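Local coordinates for IPT/TIG domain-containing protein (Bacteroides thetaiotaomicron, PDB 3TC9) that is of unknown function but is probably an auxiliary nutrient-binding protein that joins an immunoglobulin-like domain to a six-bladed beta-propeller, at residues G42-I45 and S46-K49; E232-I236 and N237-Y241; F264-D268 and S269-F273; A344-S348 and S349-D353. All coordinates share one frame; numbering follows the deposited sequence.

Interaction 1 of 4, residues G42-I45 and S46-K49; sequences GSDI and SKIK
An Asx turn closed by D44 on S46 shapes the loop between strands 33-39 and 48-52 of the immunoglobulin-like IPT/TIG domain, and it illustrates how one carboxylate can order a short 3-10 turn. OD1 of D44 accepts two bonds from the same residue: S46 OG lies 2.5 Å from D44 OD1, a short bond, and S46 N lies 3.1 Å from that same OD1. Both donors approach from one face of the carboxylate, the hydroxyl about 40° out of its plane. The carboxylate can double back in this way because CG of D44 stands anti to its own nitrogen (chi1 -171°), beside the carbonyl that leads on to the turn. The backbone then winds in two successive steps, K47 N to D44 O at 3.1 Å and I48 N to I45 O at 3.3 Å. The aliphatic part of K47 runs obliquely across the acid, CD reaching 3.6 Å from D44 OD2, while K47 NZ stays 4.4 Å from D44 OD2, beyond salt-bridge range, and makes its salt bridge with D87. On the inner side I48 lays CG1 3.5 Å from D44 O, and its side chain packs on V59, A62 and I84. D44 thus serves the turn through both its carboxylate and its carbonyl. With one O-H and one N-H on OD1, and the K47 ammonium close by though paired with D87, the carboxylate probably stays ionised, as its exposure to solvent would also favour.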
loop_
_atom_site.group_PDB
_atom_site.type_symbol
_atom_site.label_atom_id
_atom_site.label_comp_id
_atom_site.label_asym_id
_atom_site.label_seq_id
_atom_site.Cartn_x
_atom_site.Cartn_y
_atom_site.Cartn_z
ATOM N N GLY B 42 16.013 -17.475 41.125
ATOM C CA GLY B 42 17.167 -18.332 41.325
ATOM C C GLY B 42 18.218 -17.950 40.297
ATOM O O GLY B 42 18.040 -16.999 39.528
ATOM N N SER B 43 19.311 -18.691 40.259
ATOM C CA SER B 43 20.401 -18.399 39.336
ATOM C C SER B 43 20.709 -19.616 38.445
ATOM O O SER B 43 21.700 -19.595 37.717
ATOM C CB SER B 43 21.642 -17.932 40.103
ATOM O OG SER B 43 21.809 -18.565 41.359
ATOM N N ASP B 44 19.812 -20.627 38.442
ATOM C CA ASP B 44 19.931 -21.850 37.637
ATOM C C ASP B 44 19.011 -21.757 36.417
ATOM O O ASP B 44 17.799 -21.982 36.514
ATOM C CB ASP B 44 19.617 -23.117 38.477
ATOM C CG ASP B 44 19.912 -24.445 37.792
ATOM O OD1 ASP B 44 20.150 -24.443 36.553
ATOM O OD2 ASP B 44 19.945 -25.482 38.497
ATOM N N ILE B 45 19.627 -21.472 35.270
ATOM C CA ILE B 45 18.999 -21.281 33.960
ATOM C C ILE B 45 18.164 -22.516 33.569
ATOM O O ILE B 45 17.099 -22.347 32.971
ATOM C CB ILE B 45 20.112 -20.934 32.920
ATOM C CG1 ILE B 45 20.517 -19.455 33.031
ATOM C CG2 ILE B 45 19.770 -21.300 31.473
ATOM C CD1 ILE B 45 21.841 -19.128 32.232
ATOM N N SER B 46 18.629 -23.738 33.923
ATOM C CA SER B 46 17.941 -24.974 33.552
ATOM C C SER B 46 16.572 -25.143 34.227
ATOM O O SER B 46 15.748 -25.921 33.748
ATOM C CB SER B 46 18.805 -26.189 33.887
ATOM O OG SER B 46 19.025 -26.288 35.283
ATOM N N LYS B 47 16.325 -24.427 35.321
ATOM C CA LYS B 47 15.077 -24.589 36.058
ATOM C C LYS B 47 14.132 -23.423 35.837
ATOM O O LYS B 47 13.148 -23.308 36.549
ATOM C CB LYS B 47 15.375 -24.793 37.542
ATOM C CG LYS B 47 16.058 -26.115 37.811
ATOM C CD LYS B 47 16.531 -26.157 39.219
ATOM C CE LYS B 47 16.689 -27.571 39.672
ATOM N NZ LYS B 47 17.157 -27.640 41.087
ATOM N N ILE B 48 14.406 -22.588 34.850
ATOM C CA ILE B 48 13.553 -21.437 34.500
ATOM C C ILE B 48 12.954 -21.661 33.118
ATOM O O ILE B 48 13.680 -21.943 32.169
ATOM C CB ILE B 48 14.252 -20.056 34.580
ATOM C CG1 ILE B 48 15.079 -19.906 35.894
ATOM C CG2 ILE B 48 13.226 -18.926 34.428
ATOM C CD1 ILE B 48 15.932 -18.649 35.954
ATOM N N LYS B 49 11.626 -21.522 33.020
ATOM C CA LYS B 49 10.908 -21.625 31.750
ATOM C C LYS B 49 10.155 -20.328 31.497
ATOM O O LYS B 49 9.250 -19.982 32.263
ATOM C CB LYS B 49 9.950 -22.833 31.733
ATOM C CG LYS B 49 9.108 -22.933 30.465
ATOM C CD LYS B 49 8.424 -24.284 30.315
ATOM C CE LYS B 49 7.038 -24.325 30.933
ATOM N NZ LYS B 49 6.646 -25.726 31.269
#

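Interaction 2 of 4, residues E232-I236 and N237-Y241; sequences ETHPI and NGELY
H234 and N237 meet in the loop of the beta hairpin formed by strands 231-233 and 240-244, the first two strands of a propeller blade, and the histidine is a good example of a side chain that ties a loop together through its own ring. Its CB lies 3.6 Å from E239 OE1, where ring and carboxylate run side by side with planes only 13° apart. CG stands anti to the backbone nitrogen (chi1 -173°), which sets the ring with its ND1 edge at the amide of N237. ND1 accepts that N-H at 2.9 Å from N237 N, almost straight (177°) and close to the ring plane. At the far end NE2 bonds to the carbonyl of G281, while Y299 stacks on the ring and F277 and W301 meet it edge-to-face. The backbone of the same residue closes the loop twice: H234 N reaches E239 O at 2.8 Å, and G238 N reaches H234 O at 3.0 Å. Beyond it the strands pair regularly, E232 with Y241 as a hydrogen-bonded pair and T233 with L240 as a non-hydrogen-bonded one, T233 CG2 resting 3.7 Å from L240 CD1. The carboxylate beside the histidine is fixed too, since E239 also bonds to Y299 and Y241 OH donates to the anti lone pair of E239 OE2 over 2.6 Å.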
loop_
_atom_site.group_PDB
_atom_site.type_symbol
_atom_site.label_atom_id
_atom_site.label_comp_id
_atom_site.label_asym_id
_atom_site.label_seq_id
_atom_site.Cartn_x
_atom_site.Cartn_y
_atom_site.Cartn_z
ATOM N N GLU B 232 10.633 -9.558 -24.805
ATOM C CA GLU B 232 9.683 -8.897 -23.916
ATOM C C GLU B 232 8.662 -8.121 -24.743
ATOM O O GLU B 232 9.041 -7.453 -25.698
ATOM C CB GLU B 232 10.453 -7.964 -22.955
ATOM C CG GLU B 232 9.647 -6.942 -22.168
ATOM C CD GLU B 232 8.868 -7.403 -20.950
ATOM O OE1 GLU B 232 8.131 -8.414 -21.053
ATOM O OE2 GLU B 232 8.909 -6.675 -19.928
ATOM N N THR B 233 7.376 -8.216 -24.375
ATOM C CA THR B 233 6.312 -7.482 -25.048
ATOM C C THR B 233 6.062 -6.149 -24.351
ATOM O O THR B 233 6.291 -6.050 -23.145
ATOM C CB THR B 233 5.019 -8.312 -25.088
ATOM O OG1 THR B 233 4.750 -8.816 -23.781
ATOM C CG2 THR B 233 5.071 -9.440 -26.094
ATOM N N HIS B 234 5.576 -5.129 -25.095
ATOM C CA HIS B 234 5.194 -3.835 -24.514
ATOM C C HIS B 234 3.877 -4.051 -23.738
ATOM O O HIS B 234 2.952 -4.659 -24.290
ATOM C CB HIS B 234 5.077 -2.725 -25.568
ATOM C CG HIS B 234 4.857 -1.377 -24.955
ATOM N ND1 HIS B 234 3.589 -0.889 -24.728
ATOM C CD2 HIS B 234 5.754 -0.495 -24.466
ATOM C CE1 HIS B 234 3.750 0.285 -24.145
ATOM N NE2 HIS B 234 5.035 0.569 -23.974
ATOM N N PRO B 235 3.769 -3.631 -22.451
ATOM C CA PRO B 235 2.558 -3.970 -21.683
ATOM C C PRO B 235 1.270 -3.279 -22.133
ATOM O O PRO B 235 0.186 -3.742 -21.741
ATOM C CB PRO B 235 2.928 -3.593 -20.235
ATOM C CG PRO B 235 4.001 -2.570 -20.365
ATOM C CD PRO B 235 4.775 -2.946 -21.601
ATOM N N ILE B 236 1.357 -2.225 -22.971
ATOM C CA ILE B 236 0.167 -1.520 -23.434
ATOM C C ILE B 236 -0.075 -1.779 -24.941
ATOM O O ILE B 236 -1.210 -2.098 -25.325
ATOM C CB ILE B 236 0.256 0.003 -23.102
ATOM C CG1 ILE B 236 0.660 0.291 -21.620
ATOM C CG2 ILE B 236 -0.983 0.823 -23.583
ATOM C CD1 ILE B 236 -0.310 -0.130 -20.494
ATOM N N ASN B 237 0.959 -1.625 -25.787
ATOM C CA ASN B 237 0.819 -1.769 -27.241
ATOM C C ASN B 237 1.063 -3.214 -27.766
ATOM O O ASN B 237 0.732 -3.497 -28.915
ATOM C CB ASN B 237 1.708 -0.755 -27.970
ATOM C CG ASN B 237 1.302 0.700 -27.774
ATOM O OD1 ASN B 237 0.125 1.033 -27.588
ATOM N ND2 ASN B 237 2.263 1.607 -27.812
ATOM N N GLY B 238 1.598 -4.100 -26.931
ATOM C CA GLY B 238 1.769 -5.511 -27.263
ATOM C C GLY B 238 2.849 -5.981 -28.221
ATOM O O GLY B 238 2.946 -7.190 -28.443
ATOM N N GLU B 239 3.690 -5.076 -28.780
ATOM C CA GLU B 239 4.767 -5.494 -29.699
ATOM C C GLU B 239 5.947 -6.168 -28.938
ATOM O O GLU B 239 6.143 -5.923 -27.747
ATOM C CB GLU B 239 5.259 -4.328 -30.580
ATOM C CG GLU B 239 6.086 -3.271 -29.873
ATOM C CD GLU B 239 5.350 -2.141 -29.181
ATOM O OE1 GLU B 239 4.124 -2.250 -28.964
ATOM O OE2 GLU B 239 6.009 -1.129 -28.857
ATOM N N LEU B 240 6.733 -7.002 -29.645
ATOM C CA LEU B 240 7.833 -7.763 -29.057
ATOM C C LEU B 240 9.208 -7.154 -29.337
ATOM O O LEU B 240 9.520 -6.827 -30.481
ATOM C CB LEU B 240 7.795 -9.195 -29.592
ATOM C CG LEU B 240 8.756 -10.193 -28.944
ATOM C CD1 LEU B 240 8.181 -10.733 -27.672
ATOM C CD2 LEU B 240 9.046 -11.331 -29.873
ATOM N N TYR B 241 10.032 -7.044 -28.289
ATOM C CA TYR B 241 11.405 -6.557 -28.363
ATOM C C TYR B 241 12.325 -7.702 -27.984
ATOM O O TYR B 241 12.042 -8.430 -27.027
ATOM C CB TYR B 241 11.614 -5.344 -27.441
ATOM C CG TYR B 241 10.822 -4.138 -27.897
ATOM C CD1 TYR B 241 11.331 -3.266 -28.857
ATOM C CD2 TYR B 241 9.542 -3.889 -27.401
ATOM C CE1 TYR B 241 10.591 -2.172 -29.306
ATOM C CE2 TYR B 241 8.794 -2.797 -27.844
ATOM C CZ TYR B 241 9.318 -1.955 -28.814
ATOM O OH TYR B 241 8.583 -0.904 -29.292
#

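Interaction 3 of 4, residues F264-D268 and S269-F273; sequences FTIQD and SGWEF
I266 is wedged against two aromatic side chains, W271 and F273, in the loop that leads from the last strand of one propeller blade, 260-265, to the first strand of the next, 273-277. Here the packing is close. The CG1 branch stands over the face of F273, 3.9 Å from the ring centroid and 29° off its normal, a CH-pi contact. The other branch serves the indole: I266 CG2 lies 3.5 Å from W271 NE1, whose polar bond goes to Y293. Q267 adds its CB over the indole face, 3.7 Å from W271 CZ2, next to the backbone N of D268, and D268 O comes to 3.4 Å from W271 CE3.

Toward solvent, the D268 carboxylate and S269 are where the contact thins out. The carboxylate is turned 82° to the indole, D268 OD2 no nearer than 3.9 Å to W271 CH2, and exposed S269 adds little. No hydrogen bond crosses; the contact is van der Waals packing, of aliphatic groups and of backbone polar atoms against the rings. I266 also packs on L295 of strand 293-300 and P309 of strand 305-312, while F273 rests on V250 of strand 249-253, so that the wedge lies between two consecutive blades.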
loop_
_atom_site.group_PDB
_atom_site.type_symbol
_atom_site.label_atom_id
_atom_site.label_comp_id
_atom_site.label_asym_id
_atom_site.label_seq_id
_atom_site.Cartn_x
_atom_site.Cartn_y
_atom_site.Cartn_z
ATOM N N PHE B 264 18.203 -0.415 -32.612
ATOM C CA PHE B 264 19.467 0.219 -32.236
ATOM C C PHE B 264 20.392 -0.804 -31.626
ATOM O O PHE B 264 19.942 -1.833 -31.122
ATOM C CB PHE B 264 19.243 1.391 -31.236
ATOM C CG PHE B 264 18.269 1.132 -30.102
ATOM C CD1 PHE B 264 18.650 0.396 -28.985
ATOM C CD2 PHE B 264 16.976 1.643 -30.142
ATOM C CE1 PHE B 264 17.744 0.150 -27.947
ATOM C CE2 PHE B 264 16.075 1.394 -29.102
ATOM C CZ PHE B 264 16.466 0.648 -28.017
ATOM N N THR B 265 21.687 -0.495 -31.664
ATOM C CA THR B 265 22.783 -1.257 -31.068
ATOM C C THR B 265 23.036 -0.605 -29.682
ATOM O O THR B 265 22.904 0.624 -29.567
ATOM C CB THR B 265 23.970 -1.208 -32.080
ATOM O OG1 THR B 265 24.032 -2.437 -32.798
ATOM C CG2 THR B 265 25.320 -0.865 -31.454
ATOM N N ILE B 266 23.376 -1.398 -28.643
ATOM C CA ILE B 266 23.632 -0.834 -27.310
ATOM C C ILE B 266 25.028 -0.185 -27.266
ATOM O O ILE B 266 25.128 0.995 -26.915
ATOM C CB ILE B 266 23.446 -1.866 -26.145
ATOM C CG1 ILE B 266 22.011 -2.489 -26.114
ATOM C CG2 ILE B 266 23.839 -1.264 -24.769
ATOM C CD1 ILE B 266 20.797 -1.531 -26.141
ATOM N N GLN B 267 26.093 -0.960 -27.575
ATOM C CA GLN B 267 27.476 -0.495 -27.522
ATOM C C GLN B 267 28.357 -1.350 -28.461
ATOM O O GLN B 267 28.368 -1.124 -29.667
ATOM C CB GLN B 267 27.983 -0.542 -26.055
ATOM C CG GLN B 267 29.340 0.121 -25.795
ATOM C CD GLN B 267 29.622 0.415 -24.332
ATOM O OE1 GLN B 267 28.743 0.797 -23.548
ATOM N NE2 GLN B 267 30.880 0.285 -23.930
ATOM N N ASP B 268 29.040 -2.364 -27.916
ATOM C CA ASP B 268 29.967 -3.198 -28.664
ATOM C C ASP B 268 29.459 -4.641 -28.890
ATOM O O ASP B 268 28.327 -4.980 -28.536
ATOM C CB ASP B 268 31.325 -3.212 -27.944
ATOM C CG ASP B 268 31.868 -1.831 -27.591
ATOM O OD1 ASP B 268 31.809 -0.925 -28.456
ATOM O OD2 ASP B 268 32.379 -1.666 -26.466
ATOM N N SER B 269 30.296 -5.459 -29.555
ATOM C CA SER B 269 30.052 -6.863 -29.880
ATOM C C SER B 269 30.002 -7.717 -28.611
ATOM O O SER B 269 30.672 -7.383 -27.631
ATOM C CB SER B 269 31.124 -7.388 -30.835
ATOM O OG SER B 269 32.391 -6.752 -30.722
ATOM N N GLY B 270 29.212 -8.791 -28.646
ATOM C CA GLY B 270 29.053 -9.718 -27.530
ATOM C C GLY B 270 28.386 -9.094 -26.327
ATOM O O GLY B 270 28.953 -9.093 -25.236
ATOM N N TRP B 271 27.192 -8.526 -26.536
ATOM C CA TRP B 271 26.384 -7.856 -25.517
ATOM C C TRP B 271 25.171 -8.729 -25.173
ATOM O O TRP B 271 24.219 -8.829 -25.951
ATOM C CB TRP B 271 25.957 -6.455 -26.003
ATOM C CG TRP B 271 26.415 -5.312 -25.148
ATOM C CD1 TRP B 271 25.623 -4.392 -24.527
ATOM C CD2 TRP B 271 27.772 -4.926 -24.871
ATOM N NE1 TRP B 271 26.399 -3.456 -23.879
ATOM C CE2 TRP B 271 27.722 -3.763 -24.067
ATOM C CE3 TRP B 271 29.034 -5.447 -25.229
ATOM C CZ2 TRP B 271 28.881 -3.111 -23.618
ATOM C CZ3 TRP B 271 30.182 -4.801 -24.782
ATOM C CH2 TRP B 271 30.101 -3.647 -23.989
ATOM N N GLU B 272 25.261 -9.411 -24.030
ATOM C CA GLU B 272 24.232 -10.303 -23.510
ATOM C C GLU B 272 23.292 -9.502 -22.638
ATOM O O GLU B 272 23.711 -9.026 -21.579
ATOM C CB GLU B 272 24.868 -11.471 -22.729
ATOM C CG GLU B 272 23.859 -12.443 -22.130
ATOM C CD GLU B 272 24.418 -13.549 -21.250
ATOM O OE1 GLU B 272 25.606 -13.475 -20.862
ATOM O OE2 GLU B 272 23.654 -14.486 -20.929
ATOM N N PHE B 273 22.034 -9.305 -23.091
ATOM C CA PHE B 273 21.100 -8.511 -22.294
ATOM C C PHE B 273 19.623 -8.891 -22.470
ATOM O O PHE B 273 19.243 -9.480 -23.483
ATOM C CB PHE B 273 21.265 -6.991 -22.589
ATOM C CG PHE B 273 20.980 -6.532 -24.002
ATOM C CD1 PHE B 273 19.694 -6.132 -24.378
ATOM C CD2 PHE B 273 22.001 -6.461 -24.949
ATOM C CE1 PHE B 273 19.431 -5.689 -25.690
ATOM C CE2 PHE B 273 21.736 -6.038 -26.264
ATOM C CZ PHE B 273 20.457 -5.636 -26.621
#

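Interaction 4 of 4, residues A344-S348 and S349-D353; sequences AYKGS and SDEYD. With EDO (1,2-ethanediol), chain T.
Y345 reaches across the loop to D353, its hydroxyl 2.6 Å from D353 OD1 on the syn side of the carboxylate. Ring and carboxylate stand nearly perpendicular, 79° apart, and the acid meets the ring at its edge, D353 OD1 also coming within 3.1 Å of Y345 CE2. A second acid grips the turn from the other end: E351 OE2 accepts G347 N at 3.2 Å, the donor lying well above the carboxylate plane. Within the turn, S348 OG lies 2.6 Å from Y345 O and 2.9 Å from D350 O, two acceptors competing for one hydroxyl proton. The hydroxyl can sit there because it lies between its own N and carbonyl carbon (chi1 69°), tucked into the loop.

In the next shell N342 holds the other oxygen of D353, and D350, held by Y283 and H278, orders the chain by taking Y352 N on OD1 at 3.2 Å. In the outer surroundings, K346 lays its CD 3.8 Å from E351 OE1, but its ammonium forms a salt bridge with E411 of the second subunit, whose Q104 also binds the carbonyl of K346. A 1,2-ethanediol, probably from the crystallisation liquor, makes a weak hydrogen bond to S349 O and is also bonded to R296 and N282. This is a hairpin loop between propeller strands 334-341 and 352-358, built from a type II beta turn with glycine at its third position, followed by an Asx turn.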
loop_
_atom_site.group_PDB
_atom_site.type_symbol
_atom_site.label_atom_id
_atom_site.label_comp_id
_atom_site.label_asym_id
_atom_site.label_seq_id
_atom_site.Cartn_x
_atom_site.Cartn_y
_atom_site.Cartn_z
ATOM N N ALA B 344 5.884 4.556 -0.387
ATOM C CA ALA B 344 6.558 5.833 -0.126
ATOM C C ALA B 344 6.578 6.728 -1.381
ATOM O O ALA B 344 6.831 7.921 -1.260
ATOM C CB ALA B 344 7.977 5.577 0.362
ATOM N N TYR B 345 6.340 6.158 -2.578
ATOM C CA TYR B 345 6.375 6.934 -3.826
ATOM C C TYR B 345 4.981 7.318 -4.320
ATOM O O TYR B 345 4.858 7.755 -5.466
ATOM C CB TYR B 345 7.078 6.155 -4.959
ATOM C CG TYR B 345 8.480 5.640 -4.725
ATOM C CD1 TYR B 345 9.285 6.172 -3.716
ATOM C CD2 TYR B 345 9.055 4.729 -5.599
ATOM C CE1 TYR B 345 10.582 5.704 -3.501
ATOM C CE2 TYR B 345 10.356 4.271 -5.415
ATOM C CZ TYR B 345 11.120 4.755 -4.360
ATOM O OH TYR B 345 12.415 4.310 -4.174
ATOM N N LYS B 346 3.929 7.109 -3.500
ATOM C CA LYS B 346 2.550 7.432 -3.884
ATOM C C LYS B 346 2.454 8.897 -4.389
ATOM O O LYS B 346 2.966 9.811 -3.747
ATOM C CB LYS B 346 1.576 7.162 -2.716
ATOM C CG LYS B 346 0.087 7.224 -3.061
ATOM C CD LYS B 346 -0.450 6.127 -3.978
ATOM C CE LYS B 346 -1.882 6.427 -4.404
ATOM N NZ LYS B 346 -2.299 5.621 -5.585
ATOM N N GLY B 347 1.873 9.062 -5.574
ATOM C CA GLY B 347 1.706 10.363 -6.207
ATOM C C GLY B 347 2.829 10.727 -7.169
ATOM O O GLY B 347 2.648 11.577 -8.050
ATOM N N SER B 348 3.998 10.070 -7.050
ATOM C CA SER B 348 5.104 10.416 -7.938
ATOM C C SER B 348 4.940 9.789 -9.335
ATOM O O SER B 348 4.102 8.909 -9.535
ATOM C CB SER B 348 6.440 10.041 -7.317
ATOM O OG SER B 348 6.614 8.647 -7.227
ATOM N N SER B 349 5.726 10.292 -10.296
ATOM C CA SER B 349 5.757 9.828 -11.671
ATOM C C SER B 349 6.077 8.325 -11.718
ATOM O O SER B 349 5.322 7.574 -12.332
ATOM C CB SER B 349 6.753 10.638 -12.482
ATOM O OG SER B 349 6.393 10.507 -13.842
ATOM N N ASP B 350 7.114 7.874 -10.981
ATOM C CA ASP B 350 7.475 6.467 -10.872
ATOM C C ASP B 350 7.206 5.946 -9.444
ATOM O O ASP B 350 7.892 6.332 -8.509
ATOM C CB ASP B 350 8.940 6.273 -11.251
ATOM C CG ASP B 350 9.293 4.862 -11.709
ATOM O OD1 ASP B 350 8.620 3.904 -11.266
ATOM O OD2 ASP B 350 10.239 4.720 -12.513
ATOM N N GLU B 351 6.229 5.054 -9.290
ATOM C CA GLU B 351 5.830 4.513 -8.004
ATOM C C GLU B 351 6.493 3.179 -7.691
ATOM O O GLU B 351 6.186 2.557 -6.670
ATOM C CB GLU B 351 4.300 4.358 -7.965
ATOM C CG GLU B 351 3.538 5.678 -7.901
ATOM C CD GLU B 351 2.111 5.606 -7.385
ATOM O OE1 GLU B 351 1.757 4.597 -6.732
ATOM O OE2 GLU B 351 1.362 6.591 -7.580
ATOM N N TYR B 352 7.372 2.723 -8.565
ATOM C CA TYR B 352 7.990 1.421 -8.388
ATOM C C TYR B 352 9.477 1.483 -8.201
ATOM O O TYR B 352 10.121 2.368 -8.725
ATOM C CB TYR B 352 7.714 0.509 -9.605
ATOM C CG TYR B 352 6.254 0.267 -9.898
ATOM C CD1 TYR B 352 5.482 1.226 -10.558
ATOM C CD2 TYR B 352 5.651 -0.939 -9.569
ATOM C CE1 TYR B 352 4.142 1.000 -10.851
ATOM C CE2 TYR B 352 4.302 -1.170 -9.835
ATOM C CZ TYR B 352 3.552 -0.199 -10.478
ATOM O OH TYR B 352 2.228 -0.439 -10.755
ATOM N N ASP B 353 10.006 0.490 -7.489
ATOM C CA ASP B 353 11.418 0.168 -7.346
ATOM C C ASP B 353 11.673 -1.066 -8.233
ATOM O O ASP B 353 10.752 -1.851 -8.528
ATOM C CB ASP B 353 11.768 -0.149 -5.886
ATOM C CG ASP B 353 11.897 1.022 -4.947
ATOM O OD1 ASP B 353 12.539 2.008 -5.325
ATOM O OD2 ASP B 353 11.463 0.899 -3.797
HETATM C C1 EDO T . 7.479 6.321 -14.948
HETATM O O1 EDO T . 6.140 5.888 -15.217
HETATM C C2 EDO T . 7.979 7.231 -16.070
HETATM O O2 EDO T . 9.190 7.884 -15.652
#

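Interaction 1 belongs to the immunoglobulin-like domain and the other three to the propeller, so its centre lies 65 and 66 Å from those of interactions 2 and 3 and 52 Å from that of interaction 4. Interactions 2 and 3 are the closest pair, centres 20 Å and nearest atoms about 7 Å apart: they mark the beginning and the end of one blade, its first hairpin and its exit to the next. Interaction 4 lies in another blade, nearest atoms about 10 Å from interaction 2, and alone of the four touches the second subunit. No active site is established; the ethanediol beside 349-353 is probably incidental. Together they show how short loops are ordered by local acids, a histidine or an isoleucine wedge.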